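Local structure of alpha-catenin-like protein hmp-1 (Caenorhabditis elegans, 5H5M) at residues A[13-18]-A[102-107]; A[40-45]-A[68-73]; A[135-140]-A[195-200]. The protein binds beta-catenin and actin filaments as part of the core cadherin-catenin complex of adherens junctions, and is required for cell migration and cell-shape change during body enclosure and elongation. All blocks are in the same frame, centred on the assembly; numbering follows the deposited sequence.

Contact 1 of 3, residues A[13-18]-A[102-107]; sequences TFQNRI and KRTKDL
Gln15 and Thr104 form the tight part of this contact. Their side chains pass alongside each other in opposite directions, and the Thr104 methyl does the touching: CG2 lies 3.4 Å from Gln15 NE2 and 3.6 Å from Gln15 CG. With CG set beside the backbone N of Gln15 (chi1 -76°) and the chain extended beyond it, the amide lies against a methyl group and makes van der Waals contact there, although it is polar. The hydroxyl of Thr104 faces another way. It is hydrogen-bonded to Val100 O one turn back in its own helix, and it meets the Phe14 ring at the edge, near the ring plane, with OG1 4.2 Å from Phe14 CD2. Ile18 CG2 sits over the rim of one face of that ring, 3.5 Å above its plane.

The other flank is loose. Gln15 NE2 stays 4.2 Å from Lys105 N, and the extended Lys105 side chain leads off toward solvent. Replacing Gln15 by an alanine would probably strip the Thr104 methyl of the amide packed on it and open a gap between the two helices.

The two helices are antiparallel, with segment axes 10.8 Å apart and 179° between their directions, as expected of neighbours in an antiparallel helical bundle. Helix 6-17 is further tied to helix 92-122 by a hydrogen bond between Gln15 O and His101 NE2. On the buried side, Phe14 reaches Ile41 of helix 27-49 and Leu69 of helix 56-80, and stands edge-to-face with His37, so this short helix packs against all three others of the bundle.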
# COMPACT_ATOMS: atom_id res chain seq x y z
N THR A 13 -8.24 12.12 -19.14
CA THR A 13 -8.84 12.99 -20.15
C THR A 13 -7.93 14.17 -20.48
O THR A 13 -7.83 14.58 -21.64
CB THR A 13 -10.22 13.52 -19.69
OG1 THR A 13 -10.08 14.21 -18.44
CG2 THR A 13 -11.20 12.37 -19.53
N PHE A 14 -7.26 14.71 -19.46
CA PHE A 14 -6.36 15.85 -19.63
C PHE A 14 -5.28 15.57 -20.66
O PHE A 14 -4.88 16.45 -21.42
CB PHE A 14 -5.73 16.23 -18.30
CG PHE A 14 -4.81 17.42 -18.37
CD1 PHE A 14 -5.32 18.69 -18.60
CD2 PHE A 14 -3.45 17.26 -18.19
CE1 PHE A 14 -4.47 19.78 -18.66
CE2 PHE A 14 -2.60 18.36 -18.25
CZ PHE A 14 -3.11 19.62 -18.48
N GLN A 15 -4.81 14.32 -20.69
CA GLN A 15 -3.77 13.92 -21.62
C GLN A 15 -4.26 13.94 -23.07
O GLN A 15 -3.47 13.88 -24.00
CB GLN A 15 -3.24 12.53 -21.27
CG GLN A 15 -2.30 12.52 -20.08
CD GLN A 15 -1.72 11.14 -19.81
OE1 GLN A 15 -2.40 10.13 -19.98
NE2 GLN A 15 -0.46 11.10 -19.40
N ASN A 16 -5.58 14.01 -23.24
CA ASN A 16 -6.17 14.11 -24.57
C ASN A 16 -6.65 15.52 -24.87
O ASN A 16 -6.60 15.97 -26.01
CB ASN A 16 -7.32 13.12 -24.73
CG ASN A 16 -6.85 11.68 -24.74
OD1 ASN A 16 -5.85 11.34 -25.37
ND2 ASN A 16 -7.58 10.81 -24.04
N ARG A 17 -7.12 16.21 -23.84
CA ARG A 17 -7.64 17.57 -23.98
C ARG A 17 -6.56 18.54 -24.46
O ARG A 17 -6.85 19.48 -25.19
CB ARG A 17 -8.23 18.07 -22.66
CG ARG A 17 -9.47 17.33 -22.19
CD ARG A 17 -10.57 17.35 -23.24
NE ARG A 17 -11.05 18.70 -23.54
CZ ARG A 17 -12.10 19.27 -22.96
NH1 ARG A 17 -12.79 18.61 -22.04
NH2 ARG A 17 -12.46 20.50 -23.30
N ILE A 18 -5.32 18.29 -24.05
CA ILE A 18 -4.21 19.18 -24.40
C ILE A 18 -3.76 18.99 -25.84
O ILE A 18 -2.95 19.76 -26.36
CB ILE A 18 -3.00 18.97 -23.48
CG1 ILE A 18 -2.50 17.53 -23.59
CG2 ILE A 18 -3.35 19.33 -22.04
CD1 ILE A 18 -1.28 17.25 -22.76
N LYS A 102 4.83 13.94 -20.21
CA LYS A 102 5.88 13.39 -19.37
C LYS A 102 5.68 13.76 -17.90
O LYS A 102 5.91 12.94 -17.01
CB LYS A 102 7.26 13.87 -19.84
CG LYS A 102 8.40 12.98 -19.36
CD LYS A 102 9.47 13.78 -18.65
CE LYS A 102 10.05 14.86 -19.56
NZ LYS A 102 11.10 15.66 -18.86
N ARG A 103 5.24 14.99 -17.64
CA ARG A 103 4.97 15.43 -16.28
C ARG A 103 3.73 14.73 -15.73
O ARG A 103 3.71 14.31 -14.57
CB ARG A 103 4.78 16.95 -16.22
CG ARG A 103 5.95 17.74 -16.76
CD ARG A 103 7.21 17.50 -15.94
NE ARG A 103 8.39 18.08 -16.58
CZ ARG A 103 9.59 18.16 -16.02
NH1 ARG A 103 9.78 17.68 -14.79
NH2 ARG A 103 10.60 18.71 -16.68
N THR A 104 2.71 14.60 -16.57
CA THR A 104 1.49 13.89 -16.20
C THR A 104 1.78 12.43 -15.87
O THR A 104 1.26 11.89 -14.89
CB THR A 104 0.43 13.96 -17.32
OG1 THR A 104 0.19 15.33 -17.67
CG2 THR A 104 -0.86 13.34 -16.85
N LYS A 105 2.61 11.79 -16.69
CA LYS A 105 2.98 10.39 -16.47
C LYS A 105 3.69 10.20 -15.13
O LYS A 105 3.43 9.23 -14.41
CB LYS A 105 3.88 9.89 -17.60
CG LYS A 105 4.42 8.49 -17.35
CD LYS A 105 5.36 8.01 -18.45
CE LYS A 105 5.94 6.65 -18.07
NZ LYS A 105 6.83 6.09 -19.13
N ASP A 106 4.58 11.13 -14.79
CA ASP A 106 5.30 11.05 -13.53
C ASP A 106 4.38 11.31 -12.35
O ASP A 106 4.48 10.65 -11.31
CB ASP A 106 6.48 12.02 -13.51
CG ASP A 106 7.62 11.58 -14.41
OD1 ASP A 106 8.31 12.46 -14.97
OD2 ASP A 106 7.81 10.36 -14.57
N LEU A 107 3.49 12.29 -12.50
CA LEU A 107 2.56 12.63 -11.44
C LEU A 107 1.66 11.45 -11.09
O LEU A 107 1.44 11.16 -9.91
CB LEU A 107 1.70 13.83 -11.83
CG LEU A 107 0.64 14.24 -10.80
CD1 LEU A 107 1.30 14.61 -9.48
CD2 LEU A 107 -0.21 15.38 -11.31

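Contact 2 of 3, residues A[40-45]-A[68-73]; sequences RIVSGS and NLRQAL
Val42 pushes a methyl against one face of the Arg70 guanidinium, with CG1 3.4 Å from NH2 and 3.8 Å from CZ of Arg70. The two side chains meet at about a right angle. Arg70, extended from CG to NE, reaches from helix 56-80 to helix 27-49, while Val42 CG1 stands anti to its own backbone N (chi1 173°) and thereby rises beneath the flat group. The second methyl takes a smaller share, Val42 CG2 lying 4.0 Å from Arg70 NE. Val42 has more surface buried here than any other residue of the two segments, and its contribution is entirely apolar. The charge of Arg70 is answered elsewhere on helix 27-49, by a salt bridge from NH2 to Glu39, which is likely to limit rotation of the guanidinium over the valine.

Helices 27-49 and 56-80 follow each other in the chain and run in roughly opposite directions, forming a helical hairpin within a four-helix bundle; 68-73 also lies in a predicted coiled coil. The hairpin's outer edge carries the Val42-Arg70 pair, and its inner edge carries the apolar Ile41-Leu69 pair.

There Leu69 presents CD2 to Ile41 CG2 at 4.2 Å, again crossing at nearly a right angle. Ile41 also packs on Ile11 of helix 6-17 and on Leu107 of helix 92-122.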
# COMPACT_ATOMS: atom_id res chain seq x y z
N ARG A 40 -7.74 21.08 -11.17
CA ARG A 40 -8.51 20.01 -10.54
C ARG A 40 -7.63 18.80 -10.28
O ARG A 40 -7.80 18.10 -9.28
CB ARG A 40 -9.72 19.62 -11.40
CG ARG A 40 -10.83 20.66 -11.39
CD ARG A 40 -12.13 20.10 -11.97
NE ARG A 40 -12.05 19.87 -13.41
CZ ARG A 40 -12.25 20.80 -14.33
NH1 ARG A 40 -12.55 22.04 -13.97
NH2 ARG A 40 -12.16 20.49 -15.62
N ILE A 41 -6.69 18.56 -11.19
CA ILE A 41 -5.69 17.51 -11.01
C ILE A 41 -4.79 17.84 -9.82
O ILE A 41 -4.54 16.99 -8.96
CB ILE A 41 -4.83 17.34 -12.28
CG1 ILE A 41 -5.69 16.87 -13.45
CG2 ILE A 41 -3.69 16.36 -12.04
CD1 ILE A 41 -4.93 16.68 -14.74
N VAL A 42 -4.33 19.09 -9.77
CA VAL A 42 -3.44 19.53 -8.71
C VAL A 42 -4.13 19.49 -7.35
O VAL A 42 -3.54 19.06 -6.35
CB VAL A 42 -2.90 20.94 -8.98
CG1 VAL A 42 -2.11 21.47 -7.79
CG2 VAL A 42 -2.04 20.95 -10.24
N SER A 43 -5.39 19.91 -7.31
CA SER A 43 -6.16 19.90 -6.06
C SER A 43 -6.34 18.49 -5.52
O SER A 43 -6.13 18.23 -4.34
CB SER A 43 -7.52 20.56 -6.26
OG SER A 43 -7.39 21.97 -6.33
N GLY A 44 -6.74 17.57 -6.40
CA GLY A 44 -6.92 16.18 -6.01
C GLY A 44 -5.62 15.54 -5.59
O GLY A 44 -5.58 14.74 -4.65
N SER A 45 -4.54 15.89 -6.28
CA SER A 45 -3.21 15.38 -5.94
C SER A 45 -2.76 15.87 -4.57
O SER A 45 -2.07 15.17 -3.85
CB SER A 45 -2.19 15.79 -7.01
OG SER A 45 -2.48 15.18 -8.25
N ASN A 68 5.51 21.33 -11.75
CA ASN A 68 6.06 21.08 -13.07
C ASN A 68 4.96 20.97 -14.13
O ASN A 68 5.11 21.46 -15.25
CB ASN A 68 6.92 19.81 -13.07
CG ASN A 68 8.13 19.92 -12.15
OD1 ASN A 68 8.58 21.01 -11.82
ND2 ASN A 68 8.66 18.77 -11.74
N LEU A 69 3.86 20.33 -13.75
CA LEU A 69 2.72 20.18 -14.65
C LEU A 69 2.10 21.54 -14.98
O LEU A 69 1.73 21.79 -16.13
CB LEU A 69 1.67 19.26 -14.03
CG LEU A 69 0.41 18.99 -14.85
CD1 LEU A 69 0.77 18.55 -16.26
CD2 LEU A 69 -0.46 17.96 -14.16
N ARG A 70 1.97 22.41 -13.98
CA ARG A 70 1.47 23.76 -14.20
C ARG A 70 2.35 24.51 -15.19
O ARG A 70 1.85 25.11 -16.15
CB ARG A 70 1.40 24.54 -12.89
CG ARG A 70 0.19 24.24 -12.04
CD ARG A 70 0.25 24.99 -10.71
NE ARG A 70 -0.96 24.82 -9.93
CZ ARG A 70 -1.04 25.02 -8.62
NH1 ARG A 70 0.04 25.39 -7.94
NH2 ARG A 70 -2.19 24.84 -7.98
N GLN A 71 3.65 24.47 -14.95
CA GLN A 71 4.63 25.15 -15.79
C GLN A 71 4.60 24.62 -17.22
O GLN A 71 4.60 25.38 -18.18
CB GLN A 71 6.03 25.00 -15.20
CG GLN A 71 7.13 25.66 -16.02
CD GLN A 71 8.51 25.28 -15.52
OE1 GLN A 71 8.66 24.63 -14.49
NE2 GLN A 71 9.54 25.68 -16.27
N ALA A 72 4.58 23.29 -17.34
CA ALA A 72 4.54 22.65 -18.65
C ALA A 72 3.29 23.03 -19.43
O ALA A 72 3.33 23.17 -20.65
CB ALA A 72 4.64 21.13 -18.50
N LEU A 73 2.18 23.20 -18.72
CA LEU A 73 0.93 23.57 -19.38
C LEU A 73 0.99 25.01 -19.88
O LEU A 73 0.53 25.30 -20.98
CB LEU A 73 -0.27 23.40 -18.44
CG LEU A 73 -1.59 23.85 -19.07
CD1 LEU A 73 -1.91 23.02 -20.31
CD2 LEU A 73 -2.74 23.80 -18.07

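Contact 3 of 3, residues A[135-140]-A[195-200]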
# COMPACT_ATOMS: atom_id res chain seq x y z
N GLU A 135 -8.70 -14.53 21.13
CA GLU A 135 -7.97 -15.33 22.10
C GLU A 135 -8.03 -14.71 23.50
O GLU A 135 -8.12 -15.42 24.50
CB GLU A 135 -6.52 -15.52 21.66
CG GLU A 135 -6.36 -16.37 20.41
CD GLU A 135 -4.91 -16.66 20.07
OE1 GLU A 135 -4.02 -16.19 20.81
OE2 GLU A 135 -4.66 -17.36 19.07
N ALA A 136 -7.98 -13.38 23.57
CA ALA A 136 -8.13 -12.69 24.84
C ALA A 136 -9.54 -12.88 25.40
O ALA A 136 -9.72 -13.06 26.61
CB ALA A 136 -7.82 -11.21 24.68
N ALA A 137 -10.52 -12.85 24.51
CA ALA A 137 -11.92 -13.01 24.90
C ALA A 137 -12.23 -14.43 25.38
O ALA A 137 -13.09 -14.63 26.23
CB ALA A 137 -12.84 -12.63 23.75
N LYS A 138 -11.52 -15.41 24.83
CA LYS A 138 -11.75 -16.80 25.19
C LYS A 138 -11.26 -17.14 26.60
O LYS A 138 -11.60 -18.20 27.13
CB LYS A 138 -11.07 -17.74 24.18
CG LYS A 138 -11.83 -17.89 22.88
CD LYS A 138 -11.21 -18.97 22.00
CE LYS A 138 -11.97 -19.12 20.69
NZ LYS A 138 -11.37 -20.13 19.79
N GLU A 139 -10.48 -16.25 27.21
CA GLU A 139 -9.83 -16.55 28.48
C GLU A 139 -10.70 -16.42 29.75
O GLU A 139 -10.62 -17.30 30.62
CB GLU A 139 -8.57 -15.71 28.62
CG GLU A 139 -7.40 -16.35 27.91
CD GLU A 139 -6.06 -15.99 28.53
OE1 GLU A 139 -6.03 -15.65 29.73
OE2 GLU A 139 -5.03 -16.09 27.82
N GLY A 140 -11.51 -15.37 29.92
CA GLY A 140 -11.57 -14.19 29.08
C GLY A 140 -10.92 -13.01 29.77
O GLY A 140 -11.34 -12.58 30.85
N GLN A 195 -17.85 -5.93 19.81
CA GLN A 195 -18.82 -6.19 20.87
C GLN A 195 -19.06 -7.68 21.09
O GLN A 195 -19.29 -8.11 22.22
CB GLN A 195 -20.15 -5.49 20.55
CG GLN A 195 -20.08 -3.98 20.63
CD GLN A 195 -19.57 -3.49 21.98
OE1 GLN A 195 -19.94 -4.01 23.03
NE2 GLN A 195 -18.70 -2.48 21.95
N ALA A 196 -19.01 -8.47 20.02
CA ALA A 196 -19.17 -9.91 20.12
C ALA A 196 -18.06 -10.52 20.98
O ALA A 196 -18.29 -11.49 21.71
CB ALA A 196 -19.17 -10.55 18.74
N ALA A 197 -16.87 -9.94 20.90
CA ALA A 197 -15.73 -10.40 21.68
C ALA A 197 -15.88 -9.98 23.14
O ALA A 197 -15.53 -10.74 24.05
CB ALA A 197 -14.43 -9.85 21.10
N ILE A 198 -16.40 -8.78 23.36
CA ILE A 198 -16.66 -8.29 24.70
C ILE A 198 -17.67 -9.19 25.40
O ILE A 198 -17.52 -9.52 26.58
CB ILE A 198 -17.20 -6.84 24.69
CG1 ILE A 198 -16.24 -5.92 23.94
CG2 ILE A 198 -17.40 -6.34 26.11
CD1 ILE A 198 -14.86 -5.84 24.55
N LEU A 199 -18.70 -9.60 24.66
CA LEU A 199 -19.73 -10.50 25.18
C LEU A 199 -19.14 -11.87 25.50
O LEU A 199 -19.48 -12.47 26.52
CB LEU A 199 -20.88 -10.64 24.17
CG LEU A 199 -21.69 -9.37 23.92
CD1 LEU A 199 -22.68 -9.56 22.78
CD2 LEU A 199 -22.40 -8.93 25.19
N LEU A 200 -18.26 -12.36 24.63
CA LEU A 200 -17.61 -13.64 24.85
C LEU A 200 -16.68 -13.57 26.05
O LEU A 200 -16.61 -14.51 26.85
CB LEU A 200 -16.83 -14.08 23.61
CG LEU A 200 -15.99 -15.35 23.79
CD1 LEU A 200 -16.87 -16.52 24.22
CD2 LEU A 200 -15.21 -15.69 22.53
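Ala137 is the residue of 135-140 that first reaches the other helix, meeting Ala197 and Leu200 together. Just before it, Ala136 turns to a different neighbour and packs on Asn144 and Thr145 of helix 142-166. The methyl of Ala137 points toward helix 173-202: CB lies 3.3 Å from Ala197 O, a close van der Waals approach to a backbone carbonyl, and 4.2 Å from Ala197 CB. With a small residue on each side, the backbones can come close, the CA atoms of Ala137 and Ala197 being 5.6 Å apart. The same methyl is 4.1 Å from Leu200 CD2. A chi1 of 174° swings Leu200 CG away from its own backbone N, which brings its branched end across to the first segment, where CG also approaches Ala137 O at 3.9 Å.

Alanines facing each other where the CA atoms come nearest, with a leucine a turn later filling in beside them, give a close helix-to-helix contact in this M-domain fragment of alpha-catenin, whose family is built of helical bundles. A further helix, 207-233, closes over the same residues: Met213 touches both Ala197 and Leu200, and Ala209 adds to the cover on Leu200.

At Lys138 the contact reaches the surface. Only the root of the side chain takes part, CG lying 4.0 Å from Leu200 CD2, and the two side chains cross at a slant; beyond CG the lysine is extended and exposed. Glu139 follows, directed away from helix 173-202, its N making a weak hydrogen bond to Ala136 O. The peptide bond between Glu139 and Gly140 is modelled as cis, uncommon before a residue other than proline, and the chain turns off here toward helix 142-166.

Contacts 1 and 2 belong to one four-helix bundle, made of helices 6-17, 27-49, 56-80 and 92-122. Their centres are about 9 Å apart and they touch directly, Thr104 OG1 lying 3.6 Å from Leu69 CD1. Contact 2 is nested within the loop closed by contact 1, its hairpin embraced by the first and last helices. Contact 3 comes later, in series, joining helix 128-137, which follows helix 92-122 in the chain, to helix 173-202. It lies on the opposite side of the chain's centre, about 52 Å from contact 1 and 51 Å from contact 2 between centres. The M domain is largely helical, and these two separate regions are probably held by their own local helix contacts.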